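Local coordinates for protein TubZ (Clostridium botulinum C phage, PDB 4XCQ) that belongs to the tubulin/FtsZ family of cytoskeletal proteins and holds guanosine-5'-diphosphate in its Rossmann-like nucleotide-binding domain, at residues I7-I12 / I93-M98; V20-G25 / I175-A180; P130-D135 / D165-E170; E134-H139 / E299-K304. All coordinates share one frame; numbering follows the deposited sequence.

Contact 1: residues I7-I12 / I93-M98. With GDP (guanosine-5'-diphosphate), chain B.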
# COMPACT_ATOMS: atom_id res chain seq x y z
N ILE A 7 13.08 -5.11 -2.53
CA ILE A 7 11.66 -4.98 -2.75
C ILE A 7 11.28 -5.19 -4.21
O ILE A 7 11.89 -4.60 -5.10
CB ILE A 7 11.17 -3.57 -2.33
CG1 ILE A 7 11.49 -3.31 -0.86
CG2 ILE A 7 9.68 -3.40 -2.64
CD1 ILE A 7 11.36 -1.86 -0.47
N VAL A 8 10.28 -6.03 -4.44
CA VAL A 8 9.69 -6.12 -5.77
C VAL A 8 8.20 -5.82 -5.67
O VAL A 8 7.47 -6.45 -4.90
CB VAL A 8 9.92 -7.51 -6.42
CG1 VAL A 8 9.53 -8.63 -5.48
CG2 VAL A 8 9.16 -7.61 -7.74
N PHE A 9 7.76 -4.82 -6.43
CA PHE A 9 6.34 -4.49 -6.48
C PHE A 9 5.63 -5.36 -7.50
O PHE A 9 6.19 -5.68 -8.56
CB PHE A 9 6.14 -3.02 -6.83
CG PHE A 9 6.52 -2.08 -5.72
CD1 PHE A 9 5.61 -1.77 -4.72
CD2 PHE A 9 7.78 -1.52 -5.67
CE1 PHE A 9 5.95 -0.91 -3.69
CE2 PHE A 9 8.14 -0.67 -4.64
CZ PHE A 9 7.22 -0.36 -3.65
N ALA A 10 4.41 -5.76 -7.17
CA ALA A 10 3.53 -6.40 -8.14
C ALA A 10 2.25 -5.57 -8.31
O ALA A 10 1.21 -5.88 -7.73
CB ALA A 10 3.19 -7.81 -7.70
N PRO A 11 2.34 -4.48 -9.08
CA PRO A 11 1.13 -3.71 -9.41
C PRO A 11 0.17 -4.50 -10.30
O PRO A 11 0.57 -5.05 -11.33
CB PRO A 11 1.68 -2.48 -10.14
CG PRO A 11 3.01 -2.91 -10.66
CD PRO A 11 3.55 -3.85 -9.63
N ILE A 12 -1.09 -4.55 -9.88
CA ILE A 12 -2.12 -5.24 -10.64
C ILE A 12 -3.24 -4.26 -11.00
O ILE A 12 -3.86 -3.66 -10.12
CB ILE A 12 -2.69 -6.45 -9.86
CG1 ILE A 12 -1.55 -7.38 -9.43
CG2 ILE A 12 -3.72 -7.19 -10.69
CD1 ILE A 12 -2.02 -8.62 -8.67
N ILE A 93 5.66 -6.65 -2.60
CA ILE A 93 4.54 -5.76 -2.30
C ILE A 93 3.57 -5.68 -3.47
O ILE A 93 3.92 -5.29 -4.58
CB ILE A 93 5.04 -4.35 -1.93
CG1 ILE A 93 6.09 -4.44 -0.82
CG2 ILE A 93 3.88 -3.48 -1.49
CD1 ILE A 93 6.68 -3.10 -0.40
N PHE A 94 2.33 -6.09 -3.21
CA PHE A 94 1.27 -5.99 -4.21
C PHE A 94 0.61 -4.62 -4.13
O PHE A 94 0.33 -4.12 -3.03
CB PHE A 94 0.24 -7.09 -4.01
CG PHE A 94 0.73 -8.46 -4.41
CD1 PHE A 94 0.52 -8.92 -5.70
CD2 PHE A 94 1.38 -9.27 -3.49
CE1 PHE A 94 0.97 -10.18 -6.08
CE2 PHE A 94 1.83 -10.53 -3.87
CZ PHE A 94 1.63 -10.98 -5.16
N VAL A 95 0.38 -4.00 -5.28
CA VAL A 95 -0.28 -2.69 -5.32
C VAL A 95 -1.51 -2.72 -6.22
O VAL A 95 -1.42 -3.03 -7.41
CB VAL A 95 0.67 -1.58 -5.81
CG1 VAL A 95 0.03 -0.23 -5.60
CG2 VAL A 95 2.00 -1.65 -5.07
N ALA A 96 -2.66 -2.41 -5.64
CA ALA A 96 -3.89 -2.46 -6.40
C ALA A 96 -4.95 -1.50 -5.85
O ALA A 96 -5.08 -1.32 -4.64
CB ALA A 96 -4.43 -3.88 -6.41
N THR A 97 -5.69 -0.89 -6.77
CA THR A 97 -6.91 -0.18 -6.41
C THR A 97 -7.98 -1.22 -6.12
O THR A 97 -7.94 -2.33 -6.65
CB THR A 97 -7.36 0.77 -7.52
OG1 THR A 97 -7.55 0.04 -8.74
CG2 THR A 97 -6.32 1.87 -7.74
N MET A 98 -8.94 -0.87 -5.27
CA MET A 98 -9.85 -1.88 -4.76
C MET A 98 -11.24 -1.79 -5.41
O MET A 98 -12.01 -2.74 -5.37
CB MET A 98 -9.94 -1.75 -3.23
CG MET A 98 -8.57 -1.94 -2.56
SD MET A 98 -8.48 -1.50 -0.80
CE MET A 98 -9.51 -2.78 -0.09
PB GDP B . -8.49 -1.91 -12.56
O1B GDP B . -7.83 -2.36 -11.27
O2B GDP B . -9.46 -2.97 -13.03
O3B GDP B . -7.45 -1.66 -13.63
O3A GDP B . -9.32 -0.57 -12.29
PA GDP B . -8.63 0.79 -11.78
O1A GDP B . -8.67 1.88 -12.83
O2A GDP B . -7.22 0.57 -11.28
O5' GDP B . -9.62 1.11 -10.56
C5' GDP B . -10.64 2.09 -10.67
C4' GDP B . -10.91 2.55 -9.25
O4' GDP B . -9.64 2.66 -8.60
C3' GDP B . -11.55 3.92 -9.24
O3' GDP B . -12.84 3.79 -8.66
C2' GDP B . -10.65 4.79 -8.39
O2' GDP B . -11.26 4.98 -7.11
C1' GDP B . -9.37 4.00 -8.18
N9 GDP B . -8.22 4.47 -8.99
C8 GDP B . -8.06 4.24 -10.32
N7 GDP B . -6.90 4.77 -10.78
C5 GDP B . -6.27 5.33 -9.73
C6 GDP B . -5.00 6.06 -9.53
O6 GDP B . -4.22 6.26 -10.49
N1 GDP B . -4.71 6.50 -8.29
C2 GDP B . -5.54 6.29 -7.25
N2 GDP B . -5.17 6.76 -6.03
N3 GDP B . -6.72 5.63 -7.37
C4 GDP B . -7.14 5.14 -8.56
O HOH W 1 -5.14 -1.67 -9.62
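Four backbone hydrogen bonds join Val8, Ala10 and Ile12 to Ile93 and Val95, making strands 7-11 and 91-97 parallel neighbours. The shortest, Ala10 N to Ile93 O, spans 2.7 Å. Val95 N reaches Ala10 O at 3.2 Å from above the carbonyl plane, whereas Ile12 N meets Val95 O nearly along the C=O axis. CA-H...O contacts from Phe9 and Pro11, to Ile93 O and Val95 O, fill this ladder's gaps.

Apolar packing covers both sheet faces. On one, the Phe9 ring lies alongside Ile93, and its CD1 sits obliquely 3.6 Å from Val95 CG2. On the other, Phe94 CG lies anti to the carbonyl carbon (chi1 -72°), which lays the ring beside small Ala10 (Ala10 CB to Phe94 CD1, 3.5 Å), while Ile12 CD1 meets its edge. Branched and aromatic residues suit strands sandwiched between helix 14-26 on the Phe9 face and helix 102-117 on the Phe94 face.

Polar groups gather at the C-terminal end. Thr97 N donates to a water at 3.0 Å, and Thr97 OG1 lies 2.6 Å from GDP O2A. Adjacent parallel strands whose C-terminal ends meet a nucleotide's phosphates are the hallmark of a Rossmann-like fold, here the tubulin/FtsZ nucleotide domain.

Contact 2: residues V20-G25 / I175-A180; sequences VDTLLG and INKEFA. With GDP (guanosine-5'-diphosphate), chain B.
Helices 20-25 and 175-180, meeting through Leu23 and Ala180, cross at -51° with their axes 8.7 Å apart at closest approach. Leu23 CA and Ala180 CA come within 4.6 Å. This is helix-helix packing within the tubulin/FtsZ fold: helix 14-26 follows the first strand, and helix 172-187 probably corresponds to the family's long core helix.

Such closeness depends on a small residue. Ala180 CB fits between Leu23 CA and the methyl of Thr22, with CG2 of Thr22 3.8 Å from it. Leu23 CD1 covers the backbone, 3.5 Å from Ala180 O.

Thr22 suits the partly exposed side of this largely buried contact because its two branches serve different needs. With chi1 at -65°, CG2 is directed at the neighbouring helix and touches Lys177 CA and Asn176 O, while OG1 turns back to bond Asn18 O of its own helix. Across this interface the contact itself is van der Waals.

On helix 172-187, Asn176 turns its side-chain amide to the guanine edge. Its OD1 accepts from GDP N1 at 2.7 Å and more weakly from N2, and its ND2 donates to GDP O6 at 3.0 Å in an almost straight N-H...O bond.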
# COMPACT_ATOMS: atom_id res chain seq x y z
N VAL A 20 2.90 2.56 -8.86
CA VAL A 20 4.26 2.02 -8.96
C VAL A 20 5.07 2.75 -10.03
O VAL A 20 6.28 2.98 -9.87
CB VAL A 20 4.24 0.51 -9.24
CG1 VAL A 20 5.65 -0.04 -9.39
CG2 VAL A 20 3.50 -0.21 -8.12
N ASP A 21 4.41 3.14 -11.12
CA ASP A 21 5.06 3.89 -12.20
C ASP A 21 5.53 5.25 -11.67
O ASP A 21 6.66 5.66 -11.91
CB ASP A 21 4.11 4.07 -13.38
CG ASP A 21 4.82 4.49 -14.67
OD1 ASP A 21 5.97 4.07 -14.89
OD2 ASP A 21 4.21 5.23 -15.46
N THR A 22 4.64 5.93 -10.95
CA THR A 22 4.96 7.20 -10.29
C THR A 22 6.17 7.04 -9.37
O THR A 22 7.09 7.86 -9.38
CB THR A 22 3.76 7.73 -9.47
OG1 THR A 22 2.68 8.05 -10.35
CG2 THR A 22 4.15 8.98 -8.70
N LEU A 23 6.16 5.97 -8.58
CA LEU A 23 7.25 5.70 -7.65
C LEU A 23 8.57 5.47 -8.39
O LEU A 23 9.61 5.98 -7.98
CB LEU A 23 6.92 4.50 -6.77
CG LEU A 23 8.02 4.01 -5.83
CD1 LEU A 23 8.54 5.14 -4.96
CD2 LEU A 23 7.47 2.88 -4.98
N LEU A 24 8.52 4.71 -9.48
CA LEU A 24 9.73 4.44 -10.26
C LEU A 24 10.26 5.73 -10.87
O LEU A 24 11.47 5.92 -10.96
CB LEU A 24 9.47 3.40 -11.34
CG LEU A 24 9.36 1.96 -10.85
CD1 LEU A 24 8.99 1.02 -11.99
CD2 LEU A 24 10.66 1.53 -10.18
N GLY A 25 9.35 6.61 -11.27
CA GLY A 25 9.72 7.93 -11.77
C GLY A 25 10.52 8.72 -10.74
O GLY A 25 11.49 9.40 -11.08
N ILE A 175 -2.72 11.42 -4.71
CA ILE A 175 -2.55 10.23 -3.88
C ILE A 175 -1.34 9.45 -4.35
O ILE A 175 -0.51 9.03 -3.55
CB ILE A 175 -3.81 9.33 -3.91
CG1 ILE A 175 -5.02 10.06 -3.33
CG2 ILE A 175 -3.56 8.03 -3.15
CD1 ILE A 175 -5.06 10.08 -1.81
N ASN A 176 -1.23 9.29 -5.66
CA ASN A 176 -0.11 8.60 -6.28
C ASN A 176 1.24 9.25 -5.96
O ASN A 176 2.17 8.59 -5.51
CB ASN A 176 -0.30 8.53 -7.80
CG ASN A 176 -1.56 7.79 -8.20
OD1 ASN A 176 -2.33 7.34 -7.35
ND2 ASN A 176 -1.78 7.66 -9.50
N LYS A 177 1.32 10.56 -6.19
CA LYS A 177 2.54 11.30 -5.95
C LYS A 177 2.94 11.30 -4.48
O LYS A 177 4.11 11.13 -4.14
CB LYS A 177 2.38 12.75 -6.43
CG LYS A 177 2.10 12.91 -7.91
CD LYS A 177 1.80 14.37 -8.23
CE LYS A 177 1.47 14.57 -9.70
NZ LYS A 177 1.13 15.99 -9.97
N GLU A 178 1.96 11.49 -3.61
CA GLU A 178 2.23 11.63 -2.19
C GLU A 178 2.68 10.31 -1.57
O GLU A 178 3.65 10.28 -0.81
CB GLU A 178 1.00 12.17 -1.45
CG GLU A 178 1.33 12.84 -0.13
CD GLU A 178 0.25 13.83 0.29
OE1 GLU A 178 -0.40 14.43 -0.59
OE2 GLU A 178 0.07 14.00 1.52
N PHE A 179 2.00 9.21 -1.91
CA PHE A 179 2.42 7.91 -1.42
C PHE A 179 3.80 7.54 -1.95
O PHE A 179 4.63 7.01 -1.22
CB PHE A 179 1.44 6.79 -1.79
CG PHE A 179 1.98 5.42 -1.49
CD1 PHE A 179 1.95 4.91 -0.19
CD2 PHE A 179 2.55 4.64 -2.49
CE1 PHE A 179 2.46 3.65 0.10
CE2 PHE A 179 3.06 3.38 -2.21
CZ PHE A 179 3.01 2.88 -0.91
N ALA A 180 4.02 7.80 -3.23
CA ALA A 180 5.31 7.49 -3.83
C ALA A 180 6.42 8.26 -3.12
O ALA A 180 7.51 7.74 -2.89
CB ALA A 180 5.30 7.81 -5.31
PB GDP B . -8.49 -1.91 -12.56
O1B GDP B . -7.83 -2.36 -11.27
O2B GDP B . -9.46 -2.97 -13.03
O3B GDP B . -7.45 -1.66 -13.63
O3A GDP B . -9.32 -0.57 -12.29
PA GDP B . -8.63 0.79 -11.78
O1A GDP B . -8.67 1.88 -12.83
O2A GDP B . -7.22 0.57 -11.28
O5' GDP B . -9.62 1.11 -10.56
C5' GDP B . -10.64 2.09 -10.67
C4' GDP B . -10.91 2.55 -9.25
O4' GDP B . -9.64 2.66 -8.60
C3' GDP B . -11.55 3.92 -9.24
O3' GDP B . -12.84 3.79 -8.66
C2' GDP B . -10.65 4.79 -8.39
O2' GDP B . -11.26 4.98 -7.11
C1' GDP B . -9.37 4.00 -8.18
N9 GDP B . -8.22 4.47 -8.99
C8 GDP B . -8.06 4.24 -10.32
N7 GDP B . -6.90 4.77 -10.78
C5 GDP B . -6.27 5.33 -9.73
C6 GDP B . -5.00 6.06 -9.53
O6 GDP B . -4.22 6.26 -10.49
N1 GDP B . -4.71 6.50 -8.29
C2 GDP B . -5.54 6.29 -7.25
N2 GDP B . -5.17 6.76 -6.03
N3 GDP B . -6.72 5.63 -7.37
C4 GDP B . -7.14 5.14 -8.56

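Contact 3: residues P130-D135 / D165-E170; sequences PKATED and DNNKRE. With GDP (guanosine-5'-diphosphate), chain B.
Lys131 reaches Asn166 and Glu170 by an extended chain that bends only at its end, where chi4 of -70° swings the ammonium group over the opposing loop. There NZ donates to Asn166 O at 3.1 Å and to Glu170 O at 3.0 Å, the latter from above the carbonyl plane. Carbonyl oxygens of a loop suit a lysine well, since the long chain can seek them out and the positive charge probably strengthens each bond. Its methylenes are used too, CG lying over the Asn166 carbonyl.

Asn167 has its amide turned across the chain, chi2 -83°, so that its two ends do different work. Asn167 OD1 accepts a hydrogen bond from Ala132 N at 2.6 Å, in the carbonyl plane and on a lone pair. ND2 donates to Asp165 OD1 at 2.8 Å along the syn lone pair. The same Asp165 oxygen accepts Asn167 N at 2.9 Å, from above the carboxylate plane; this is an Asx turn, and it overlaps the type I turn of residues 165-168. Two bonds therefore grip Asp165 OD1 and stiffen the loop that presents Asn166.

Asn166 and Glu134 face the nucleotide. ND2 of Asn166 donates to GDP N3 at 2.9 Å, while its OD1 accepts from GDP N2. Glu134 OE2 accepts from GDP O2' and from Lys131 N, the latter within its own type I turn. Together these two loops, each following a parallel strand, line part of the ribose and guanine side of the nucleotide pocket of the tubulin/FtsZ fold.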
# COMPACT_ATOMS: atom_id res chain seq x y z
N PRO A 130 -11.88 3.56 -2.73
CA PRO A 130 -12.55 4.49 -3.64
C PRO A 130 -13.07 5.73 -2.93
O PRO A 130 -13.21 5.70 -1.70
CB PRO A 130 -13.71 3.67 -4.19
CG PRO A 130 -13.99 2.67 -3.11
CD PRO A 130 -12.64 2.31 -2.56
N LYS A 131 -13.36 6.79 -3.67
CA LYS A 131 -14.04 7.95 -3.12
C LYS A 131 -15.44 7.53 -2.69
O LYS A 131 -15.99 6.57 -3.22
CB LYS A 131 -14.12 9.10 -4.14
CG LYS A 131 -12.80 9.79 -4.44
CD LYS A 131 -13.00 10.87 -5.50
CE LYS A 131 -11.70 11.57 -5.88
NZ LYS A 131 -11.17 12.43 -4.79
N ALA A 132 -16.02 8.25 -1.73
CA ALA A 132 -17.35 7.90 -1.23
C ALA A 132 -18.44 8.16 -2.27
O ALA A 132 -19.53 7.59 -2.19
CB ALA A 132 -17.64 8.68 0.04
N THR A 133 -18.15 9.01 -3.25
CA THR A 133 -19.12 9.36 -4.28
C THR A 133 -19.20 8.33 -5.41
O THR A 133 -20.07 8.41 -6.27
CB THR A 133 -18.80 10.73 -4.91
OG1 THR A 133 -17.40 10.78 -5.23
CG2 THR A 133 -19.14 11.84 -3.95
N GLU A 134 -18.28 7.36 -5.40
CA GLU A 134 -18.33 6.29 -6.39
C GLU A 134 -19.52 5.38 -6.08
O GLU A 134 -20.06 5.42 -4.97
CB GLU A 134 -17.02 5.52 -6.41
CG GLU A 134 -15.81 6.41 -6.63
CD GLU A 134 -14.55 5.61 -6.93
OE1 GLU A 134 -14.66 4.55 -7.58
OE2 GLU A 134 -13.45 6.05 -6.52
N ASP A 135 -19.92 4.57 -7.05
CA ASP A 135 -21.20 3.87 -6.95
C ASP A 135 -21.14 2.52 -6.24
O ASP A 135 -20.09 2.11 -5.73
CB ASP A 135 -21.80 3.68 -8.34
CG ASP A 135 -22.23 4.99 -8.96
OD1 ASP A 135 -23.30 5.50 -8.59
OD2 ASP A 135 -21.49 5.51 -9.82
N ASP A 165 -6.65 6.10 0.98
CA ASP A 165 -8.02 6.58 0.86
C ASP A 165 -8.15 7.72 -0.16
O ASP A 165 -7.70 8.85 0.11
CB ASP A 165 -8.55 7.04 2.22
CG ASP A 165 -10.05 7.26 2.23
OD1 ASP A 165 -10.69 7.19 1.16
OD2 ASP A 165 -10.59 7.53 3.33
N ASN A 166 -8.78 7.43 -1.29
CA ASN A 166 -8.99 8.43 -2.34
C ASN A 166 -9.91 9.56 -1.92
O ASN A 166 -10.03 10.57 -2.62
CB ASN A 166 -9.54 7.75 -3.60
CG ASN A 166 -8.45 7.19 -4.48
OD1 ASN A 166 -7.26 7.31 -4.16
ND2 ASN A 166 -8.84 6.55 -5.58
N ASN A 167 -10.57 9.41 -0.77
CA ASN A 167 -11.37 10.49 -0.21
C ASN A 167 -10.50 11.59 0.38
O ASN A 167 -10.95 12.72 0.56
CB ASN A 167 -12.32 9.97 0.87
CG ASN A 167 -13.45 9.15 0.29
OD1 ASN A 167 -14.46 9.69 -0.16
ND2 ASN A 167 -13.30 7.83 0.31
N LYS A 168 -9.25 11.27 0.70
CA LYS A 168 -8.37 12.23 1.37
C LYS A 168 -7.80 13.25 0.41
O LYS A 168 -7.29 14.29 0.83
CB LYS A 168 -7.24 11.50 2.10
CG LYS A 168 -7.73 10.49 3.13
CD LYS A 168 -8.72 11.12 4.09
CE LYS A 168 -8.04 12.15 5.00
NZ LYS A 168 -7.13 11.47 5.96
N ARG A 169 -7.87 12.96 -0.89
CA ARG A 169 -7.43 13.93 -1.90
C ARG A 169 -8.44 14.11 -3.02
O ARG A 169 -9.25 13.22 -3.31
CB ARG A 169 -6.08 13.53 -2.51
CG ARG A 169 -4.90 13.69 -1.59
CD ARG A 169 -4.67 15.12 -1.15
NE ARG A 169 -3.47 15.19 -0.32
CZ ARG A 169 -3.44 14.89 0.98
NH1 ARG A 169 -2.31 14.97 1.65
NH2 ARG A 169 -4.56 14.52 1.60
N GLU A 170 -8.34 15.26 -3.66
CA GLU A 170 -9.22 15.63 -4.76
C GLU A 170 -8.85 14.86 -6.03
O GLU A 170 -9.71 14.25 -6.67
CB GLU A 170 -9.14 17.14 -5.02
CG GLU A 170 -7.75 17.79 -4.84
CD GLU A 170 -7.29 17.96 -3.38
OE1 GLU A 170 -7.68 17.15 -2.50
OE2 GLU A 170 -6.51 18.90 -3.11
PB GDP B . -8.49 -1.91 -12.56
O1B GDP B . -7.83 -2.36 -11.27
O2B GDP B . -9.46 -2.97 -13.03
O3B GDP B . -7.45 -1.66 -13.63
O3A GDP B . -9.32 -0.57 -12.29
PA GDP B . -8.63 0.79 -11.78
O1A GDP B . -8.67 1.88 -12.83
O2A GDP B . -7.22 0.57 -11.28
O5' GDP B . -9.62 1.11 -10.56
C5' GDP B . -10.64 2.09 -10.67
C4' GDP B . -10.91 2.55 -9.25
O4' GDP B . -9.64 2.66 -8.60
C3' GDP B . -11.55 3.92 -9.24
O3' GDP B . -12.84 3.79 -8.66
C2' GDP B . -10.65 4.79 -8.39
O2' GDP B . -11.26 4.98 -7.11
C1' GDP B . -9.37 4.00 -8.18
N9 GDP B . -8.22 4.47 -8.99
C8 GDP B . -8.06 4.24 -10.32
N7 GDP B . -6.90 4.77 -10.78
C5 GDP B . -6.27 5.33 -9.73
C6 GDP B . -5.00 6.06 -9.53
O6 GDP B . -4.22 6.26 -10.49
N1 GDP B . -4.71 6.50 -8.29
C2 GDP B . -5.54 6.29 -7.25
N2 GDP B . -5.17 6.76 -6.03
N3 GDP B . -6.72 5.63 -7.37
C4 GDP B . -7.14 5.14 -8.56
O HOH W 2 -11.35 8.09 -6.94

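Contact 4: residues E134-H139 / E299-K304; sequences EDIDEH and EIIEDK. With GDP (guanosine-5'-diphosphate), chain B.
Glu134 meets Lys304 through its backbone: the carbonyl O lies 3.1 Å from Lys304 CE, the methylene next to the ammonium group. The extended lysine chain lays CD and CE along that carbonyl, and the bend at chi4 (-72°) turns NZ alone at the tip.

Asp135 occupies the N-cap position but makes no capping bond with its side chain. Its OD1 stands 4.3 Å from Lys304 NZ, a favourable pairing of charges that is too long for a salt bridge. Its carbonyl O is used twice, by His139 N in the first helical turn and by His139 ND1.

Ile136 runs antiparallel to the Lys304 side chain, with CG1 3.7 Å from Lys304 CB, so the aliphatic part of the lysine serves as a hydrophobic neighbour. Ile136 CG2 also approaches Ile301 CG2, more loosely.

His139, one turn into the helix, provides the flat surface of the contact. ND1 donates to Asp135 O at 3.1 Å, with the oxygen close to the ring plane, and this bond fixes how the ring is rotated. Over one face sits Ile300 CG2, 3.8 Å from the ring centroid and 14° off the normal, a CH-pi contact. Ile301 CG1 packs on His139 CB at 3.6 Å, and beyond it Met140 and Ile143 extend the apolar surface.

Helix 291-306 is thus held here by apolar and CH-pi contacts, to which Lys304 probably adds a weak, longer-range attraction to Asp135. The donor role of His139 ND1 is consistent with a proton on that nitrogen, and leaves the flat face of the ring for the methyl of Ile300.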
# COMPACT_ATOMS: atom_id res chain seq x y z
N GLU A 134 -18.28 7.36 -5.40
CA GLU A 134 -18.33 6.29 -6.39
C GLU A 134 -19.52 5.38 -6.08
O GLU A 134 -20.06 5.42 -4.97
CB GLU A 134 -17.02 5.52 -6.41
CG GLU A 134 -15.81 6.41 -6.63
CD GLU A 134 -14.55 5.61 -6.93
OE1 GLU A 134 -14.66 4.55 -7.58
OE2 GLU A 134 -13.45 6.05 -6.52
N ASP A 135 -19.92 4.57 -7.05
CA ASP A 135 -21.20 3.87 -6.95
C ASP A 135 -21.14 2.52 -6.24
O ASP A 135 -20.09 2.11 -5.73
CB ASP A 135 -21.80 3.68 -8.34
CG ASP A 135 -22.23 4.99 -8.96
OD1 ASP A 135 -23.30 5.50 -8.59
OD2 ASP A 135 -21.49 5.51 -9.82
N ILE A 136 -22.29 1.85 -6.20
CA ILE A 136 -22.45 0.59 -5.49
C ILE A 136 -21.43 -0.46 -5.91
O ILE A 136 -20.72 -1.00 -5.07
CB ILE A 136 -23.89 0.05 -5.68
CG1 ILE A 136 -24.90 1.01 -5.06
CG2 ILE A 136 -24.03 -1.33 -5.07
CD1 ILE A 136 -26.34 0.74 -5.45
N ASP A 137 -21.35 -0.73 -7.21
CA ASP A 137 -20.41 -1.73 -7.73
C ASP A 137 -18.97 -1.46 -7.32
O ASP A 137 -18.26 -2.38 -6.89
CB ASP A 137 -20.49 -1.81 -9.26
CG ASP A 137 -21.73 -2.53 -9.75
OD1 ASP A 137 -22.42 -3.16 -8.93
OD2 ASP A 137 -22.00 -2.49 -10.96
N GLU A 138 -18.55 -0.21 -7.45
CA GLU A 138 -17.20 0.20 -7.08
C GLU A 138 -16.93 -0.06 -5.60
O GLU A 138 -15.85 -0.53 -5.22
CB GLU A 138 -16.98 1.68 -7.40
CG GLU A 138 -16.78 1.98 -8.88
CD GLU A 138 -18.09 2.20 -9.62
OE1 GLU A 138 -19.15 1.77 -9.12
OE2 GLU A 138 -18.04 2.80 -10.72
N HIS A 139 -17.91 0.23 -4.76
CA HIS A 139 -17.78 -0.03 -3.34
C HIS A 139 -17.88 -1.52 -3.04
O HIS A 139 -17.09 -2.06 -2.26
CB HIS A 139 -18.82 0.76 -2.54
CG HIS A 139 -18.43 2.19 -2.32
ND1 HIS A 139 -18.58 3.17 -3.29
CD2 HIS A 139 -17.85 2.80 -1.26
CE1 HIS A 139 -18.14 4.31 -2.82
NE2 HIS A 139 -17.69 4.13 -1.60
N GLU A 299 -21.72 1.00 4.62
CA GLU A 299 -22.72 2.02 4.91
C GLU A 299 -23.07 2.80 3.65
O GLU A 299 -24.22 3.19 3.45
CB GLU A 299 -22.23 2.97 5.99
CG GLU A 299 -21.96 2.30 7.33
CD GLU A 299 -21.56 3.30 8.38
OE1 GLU A 299 -22.32 4.28 8.60
OE2 GLU A 299 -20.49 3.12 9.00
N ILE A 300 -22.06 3.04 2.82
CA ILE A 300 -22.26 3.70 1.53
C ILE A 300 -23.07 2.80 0.61
O ILE A 300 -24.00 3.25 -0.07
CB ILE A 300 -20.92 4.06 0.86
CG1 ILE A 300 -20.07 4.91 1.80
CG2 ILE A 300 -21.15 4.78 -0.46
CD1 ILE A 300 -20.75 6.18 2.25
N ILE A 301 -22.72 1.52 0.59
CA ILE A 301 -23.44 0.54 -0.22
C ILE A 301 -24.91 0.48 0.17
O ILE A 301 -25.79 0.54 -0.68
CB ILE A 301 -22.82 -0.87 -0.09
CG1 ILE A 301 -21.42 -0.89 -0.70
CG2 ILE A 301 -23.70 -1.90 -0.77
CD1 ILE A 301 -20.74 -2.23 -0.62
N GLU A 302 -25.18 0.38 1.47
CA GLU A 302 -26.54 0.24 1.96
C GLU A 302 -27.35 1.53 1.84
O GLU A 302 -28.58 1.50 1.75
CB GLU A 302 -26.53 -0.25 3.41
CG GLU A 302 -26.12 -1.70 3.56
CD GLU A 302 -25.59 -2.03 4.94
OE1 GLU A 302 -25.72 -1.19 5.85
OE2 GLU A 302 -25.05 -3.15 5.13
N ASP A 303 -26.66 2.67 1.82
CA ASP A 303 -27.35 3.95 1.67
C ASP A 303 -27.58 4.28 0.21
O ASP A 303 -28.59 4.89 -0.14
CB ASP A 303 -26.56 5.07 2.35
CG ASP A 303 -27.04 5.35 3.76
OD1 ASP A 303 -27.61 4.43 4.39
OD2 ASP A 303 -26.85 6.48 4.23
N LYS A 304 -26.66 3.86 -0.66
CA LYS A 304 -26.85 4.03 -2.09
C LYS A 304 -27.86 3.02 -2.64
O LYS A 304 -28.61 3.32 -3.57
CB LYS A 304 -25.52 3.92 -2.83
CG LYS A 304 -24.75 5.23 -2.89
CD LYS A 304 -23.37 5.05 -3.48
CE LYS A 304 -22.64 6.38 -3.58
NZ LYS A 304 -23.20 7.24 -4.67
PB GDP B . -8.49 -1.91 -12.56
O1B GDP B . -7.83 -2.36 -11.27
O2B GDP B . -9.46 -2.97 -13.03
O3B GDP B . -7.45 -1.66 -13.63
O3A GDP B . -9.32 -0.57 -12.29
PA GDP B . -8.63 0.79 -11.78
O1A GDP B . -8.67 1.88 -12.83
O2A GDP B . -7.22 0.57 -11.28
O5' GDP B . -9.62 1.11 -10.56
C5' GDP B . -10.64 2.09 -10.67
C4' GDP B . -10.91 2.55 -9.25
O4' GDP B . -9.64 2.66 -8.60
C3' GDP B . -11.55 3.92 -9.24
O3' GDP B . -12.84 3.79 -8.66
C2' GDP B . -10.65 4.79 -8.39
O2' GDP B . -11.26 4.98 -7.11
C1' GDP B . -9.37 4.00 -8.18
N9 GDP B . -8.22 4.47 -8.99
C8 GDP B . -8.06 4.24 -10.32
N7 GDP B . -6.90 4.77 -10.78
C5 GDP B . -6.27 5.33 -9.73
C6 GDP B . -5.00 6.06 -9.53
O6 GDP B . -4.22 6.26 -10.49
N1 GDP B . -4.71 6.50 -8.29
C2 GDP B . -5.54 6.29 -7.25
N2 GDP B . -5.17 6.76 -6.03
N3 GDP B . -6.72 5.63 -7.37
C4 GDP B . -7.14 5.14 -8.56

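Overall arrangement
Contact 1 is the buried centre, two parallel strands joined by backbone hydrogen bonds. Contact 2, also buried, covers one face of that sheet: Val20 and Leu23 of helix 14-26 pack on Phe9, Pro11 and Val95 with close-fitting apolar groups. Contact 3, a partly buried pair of loops, relies instead on amides, carbonyls and a lysine; it joins contact 2 through the Glu178-Arg169 salt bridge and Ile175. Contact 4, partly buried and farthest from the chain's centre, shares Glu134 and Asp135 with contact 3 and brings in the C-terminal helix. All four touch GDP: contact 1 at the alpha phosphate, sugar and base, contact 2 at the base, contact 3 at base and ribose, contact 4 at the ribose.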